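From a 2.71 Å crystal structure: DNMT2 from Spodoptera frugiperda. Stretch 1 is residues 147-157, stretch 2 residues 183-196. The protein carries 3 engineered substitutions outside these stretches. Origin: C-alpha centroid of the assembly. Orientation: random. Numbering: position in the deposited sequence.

Stretch 1 (147-157) LLCPSTVGVPN
Stretch 2, residues 183-196: TRLPKDFGVPHSLE

Two segments of one DNMT2 chain pack together without a direct hydrogen bond between them, burying 736 Å² in total, both sides summed. Stretch 1 leaves a strand at Leu147-Leu148 and turns through 150-152 with helical phi/psi; stretch 2 has no regular helix or strand. Both run in the same general direction, with CA atoms 5.2 Å apart at Leu147 and Thr183 and 3.7 Å apart at Gly154 and Pro192. Leu148 (chi1 m, chi2 t) points sideways, but its end reaches across: CD2 lies 3.4 Å from Thr183 O, and CD1 lies 3.8 Å from Leu185 CD2. One water bridges the backbones, accepting from Cys149 N at 3.2 Å and donating to Thr183 O at 2.4 Å, a very short distance. The turn is held by Thr152 N and OG1 (chi1 p), each 3.2 Å from their acceptor Cys149 O, and by Val155 N to Pro150 O at 2.9 Å; Ser151 O abuts Pro192 CG at 3.3 Å. Val153 (-91/25, chi1 t) touches two side chains of stretch 2, one with each methyl: CG2 meets Leu185 CD1 at 3.7 Å, while CG1 sits over a face of the Phe189 ring (chi1 m, chi2 85°), 3.7 Å from its centroid and 14° off the normal. Gly154 adopts positive phi (71/19), and an ideal CB here would lie only 3.2 Å from Phe189 CB, so both backbone shape and space suit glycine. Its O receives a CA-H...O contact from Pro192 CA (3.3 Å, 144° at H) and lies over a face of the His193 ring. That ring (chi1 p, chi2 60°) is anchored by ND1 to Ser194 O at 2.9 Å. Val155 (chi1 t) points away, whereas Pro156, C-gamma endo at -76/69, points toward stretch 2: CB is 4.2 Å from Pro192 CB, and CG is 3.3 Å from His193 O and 3.7 Å from Leu195 CD2.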

# COMPACT_ATOMS: atom_id res chain seq x y z
N LEU A 147 -6.15 12.71 1.51
CA LEU A 147 -6.67 11.65 0.65
C LEU A 147 -5.90 11.72 -0.66
O LEU A 147 -6.24 12.48 -1.57
CB LEU A 147 -8.17 11.81 0.41
CG LEU A 147 -9.11 11.23 1.47
CD1 LEU A 147 -10.56 11.57 1.17
CD2 LEU A 147 -8.94 9.71 1.59
N LEU A 148 -4.84 10.91 -0.74
CA LEU A 148 -3.91 10.98 -1.85
C LEU A 148 -3.92 9.76 -2.73
O LEU A 148 -4.11 8.62 -2.28
CB LEU A 148 -2.50 11.19 -1.34
CG LEU A 148 -2.29 12.49 -0.58
CD1 LEU A 148 -0.85 12.59 -0.13
CD2 LEU A 148 -2.66 13.67 -1.45
N CYS A 149 -3.71 10.01 -4.02
CA CYS A 149 -3.52 8.99 -5.02
C CYS A 149 -2.12 9.23 -5.57
O CYS A 149 -1.69 10.38 -5.66
CB CYS A 149 -4.56 9.17 -6.11
SG CYS A 149 -4.66 7.81 -7.25
N PRO A 150 -1.40 8.15 -5.90
CA PRO A 150 -0.06 8.29 -6.49
C PRO A 150 -0.08 8.99 -7.85
O PRO A 150 0.95 9.45 -8.31
CB PRO A 150 0.39 6.83 -6.67
CG PRO A 150 -0.39 6.07 -5.69
CD PRO A 150 -1.72 6.75 -5.60
N SER A 151 -1.25 9.05 -8.49
CA SER A 151 -1.36 9.68 -9.80
C SER A 151 -1.16 11.18 -9.73
O SER A 151 -0.92 11.82 -10.75
CB SER A 151 -2.70 9.34 -10.45
OG SER A 151 -3.78 9.59 -9.57
N THR A 152 -1.25 11.75 -8.53
CA THR A 152 -1.00 13.18 -8.38
C THR A 152 0.46 13.41 -8.02
O THR A 152 1.00 14.50 -8.21
CB THR A 152 -1.92 13.84 -7.33
OG1 THR A 152 -1.46 13.55 -6.01
CG2 THR A 152 -3.36 13.36 -7.51
N VAL A 153 1.11 12.36 -7.52
CA VAL A 153 2.54 12.41 -7.21
C VAL A 153 3.37 11.94 -8.43
O VAL A 153 4.50 11.47 -8.30
CB VAL A 153 2.85 11.58 -5.93
CG1 VAL A 153 4.23 11.90 -5.37
CG2 VAL A 153 1.81 11.87 -4.86
N GLY A 154 2.80 12.08 -9.62
CA GLY A 154 3.52 11.76 -10.84
C GLY A 154 3.78 10.27 -11.07
O GLY A 154 4.65 9.90 -11.85
N VAL A 155 3.02 9.43 -10.39
CA VAL A 155 3.15 7.98 -10.54
C VAL A 155 1.93 7.41 -11.24
O VAL A 155 0.80 7.65 -10.81
CB VAL A 155 3.34 7.31 -9.17
CG1 VAL A 155 3.58 5.82 -9.33
CG2 VAL A 155 4.50 7.96 -8.42
N PRO A 156 2.14 6.66 -12.33
CA PRO A 156 1.04 6.17 -13.18
C PRO A 156 0.29 5.00 -12.55
O PRO A 156 0.37 3.88 -13.04
CB PRO A 156 1.76 5.71 -14.45
CG PRO A 156 3.11 5.31 -13.98
CD PRO A 156 3.46 6.24 -12.84
N ASN A 157 -0.43 5.28 -11.47
CA ASN A 157 -1.19 4.26 -10.77
C ASN A 157 -2.19 4.88 -9.81
O ASN A 157 -1.92 5.89 -9.17
CB ASN A 157 -0.24 3.31 -10.02
CG ASN A 157 -0.98 2.23 -9.25
OD1 ASN A 157 -1.05 2.26 -8.02
ND2 ASN A 157 -1.55 1.27 -9.97
N THR A 183 -6.39 17.03 -0.87
CA THR A 183 -6.48 16.09 -1.98
C THR A 183 -5.18 15.97 -2.78
O THR A 183 -5.00 15.03 -3.54
CB THR A 183 -7.63 16.46 -2.94
OG1 THR A 183 -7.72 17.88 -3.06
CG2 THR A 183 -8.94 15.91 -2.42
N ARG A 184 -4.28 16.94 -2.60
CA ARG A 184 -2.97 16.86 -3.21
C ARG A 184 -1.93 17.72 -2.49
O ARG A 184 -2.24 18.81 -2.02
CB ARG A 184 -3.02 17.20 -4.70
CG ARG A 184 -3.64 18.54 -5.03
CD ARG A 184 -3.28 18.91 -6.46
NE ARG A 184 -3.70 20.25 -6.86
CZ ARG A 184 -3.17 21.37 -6.39
NH1 ARG A 184 -2.21 21.32 -5.47
NH2 ARG A 184 -3.61 22.55 -6.82
N LEU A 185 -0.71 17.20 -2.41
CA LEU A 185 0.40 17.89 -1.75
C LEU A 185 0.68 19.24 -2.41
O LEU A 185 0.36 19.43 -3.59
CB LEU A 185 1.65 17.01 -1.79
CG LEU A 185 1.48 15.52 -1.51
CD1 LEU A 185 2.20 14.70 -2.57
CD2 LEU A 185 1.98 15.14 -0.12
N PRO A 186 1.27 20.18 -1.65
CA PRO A 186 1.65 21.51 -2.16
C PRO A 186 2.63 21.42 -3.33
O PRO A 186 2.60 22.25 -4.24
CB PRO A 186 2.35 22.16 -0.96
CG PRO A 186 1.78 21.47 0.22
CD PRO A 186 1.52 20.05 -0.20
N LYS A 187 3.50 20.42 -3.27
CA LYS A 187 4.46 20.17 -4.33
C LYS A 187 3.76 19.52 -5.52
O LYS A 187 3.06 18.52 -5.37
CB LYS A 187 5.57 19.25 -3.81
CG LYS A 187 6.62 18.89 -4.83
CD LYS A 187 7.80 18.20 -4.17
CE LYS A 187 8.84 17.77 -5.20
NZ LYS A 187 9.14 18.88 -6.14
N ASP A 188 3.93 20.11 -6.70
CA ASP A 188 3.35 19.58 -7.93
C ASP A 188 4.36 18.70 -8.65
O ASP A 188 5.48 19.15 -8.95
CB ASP A 188 2.89 20.73 -8.84
CG ASP A 188 1.87 20.28 -9.88
OD1 ASP A 188 1.84 19.08 -10.23
OD2 ASP A 188 1.10 21.14 -10.35
N PHE A 189 3.97 17.47 -8.94
CA PHE A 189 4.87 16.53 -9.62
C PHE A 189 4.59 16.44 -11.11
O PHE A 189 5.27 15.71 -11.84
CB PHE A 189 4.81 15.15 -8.97
CG PHE A 189 5.32 15.13 -7.55
CD1 PHE A 189 4.48 15.45 -6.50
CD2 PHE A 189 6.64 14.79 -7.28
CE1 PHE A 189 4.94 15.43 -5.19
CE2 PHE A 189 7.11 14.77 -5.98
CZ PHE A 189 6.26 15.09 -4.93
N GLY A 190 3.58 17.18 -11.56
CA GLY A 190 3.24 17.22 -12.98
C GLY A 190 2.44 16.02 -13.44
O GLY A 190 1.59 15.51 -12.72
N VAL A 191 2.71 15.56 -14.66
CA VAL A 191 1.97 14.45 -15.24
C VAL A 191 2.75 13.16 -15.05
O VAL A 191 3.96 13.13 -15.29
CB VAL A 191 1.71 14.71 -16.73
CG1 VAL A 191 1.20 13.46 -17.43
CG2 VAL A 191 0.72 15.86 -16.88
N PRO A 192 2.07 12.08 -14.59
CA PRO A 192 2.75 10.80 -14.37
C PRO A 192 3.44 10.33 -15.64
O PRO A 192 2.91 10.54 -16.74
CB PRO A 192 1.60 9.85 -14.01
CG PRO A 192 0.52 10.73 -13.50
CD PRO A 192 0.63 12.00 -14.29
N HIS A 193 4.61 9.72 -15.51
CA HIS A 193 5.32 9.21 -16.67
C HIS A 193 4.65 7.95 -17.20
O HIS A 193 3.89 7.30 -16.49
CB HIS A 193 6.78 8.93 -16.31
CG HIS A 193 6.96 8.09 -15.08
ND1 HIS A 193 6.44 6.82 -14.96
CD2 HIS A 193 7.59 8.34 -13.91
CE1 HIS A 193 6.75 6.33 -13.78
NE2 HIS A 193 7.45 7.23 -13.12
N SER A 194 4.94 7.60 -18.45
CA SER A 194 4.43 6.36 -19.03
C SER A 194 5.00 5.15 -18.30
O SER A 194 5.77 5.29 -17.34
CB SER A 194 4.79 6.28 -20.51
OG SER A 194 6.17 6.00 -20.68
N LEU A 195 4.63 3.96 -18.75
CA LEU A 195 5.05 2.73 -18.09
C LEU A 195 6.22 2.03 -18.77
O LEU A 195 6.51 0.88 -18.47
CB LEU A 195 3.87 1.77 -17.98
CG LEU A 195 2.70 2.14 -17.08
CD1 LEU A 195 1.49 1.27 -17.42
CD2 LEU A 195 3.05 2.02 -15.59
N GLU A 196 6.90 2.71 -19.69
CA GLU A 196 8.01 2.09 -20.40
C GLU A 196 9.23 1.88 -19.51
O GLU A 196 9.92 0.87 -19.63
CB GLU A 196 8.42 2.92 -21.61
CG GLU A 196 7.34 3.06 -22.64
CD GLU A 196 7.87 3.59 -23.95
OE1 GLU A 196 7.13 4.33 -24.63
OE2 GLU A 196 9.03 3.28 -24.29
O HOH W 1 -4.78 12.95 -4.80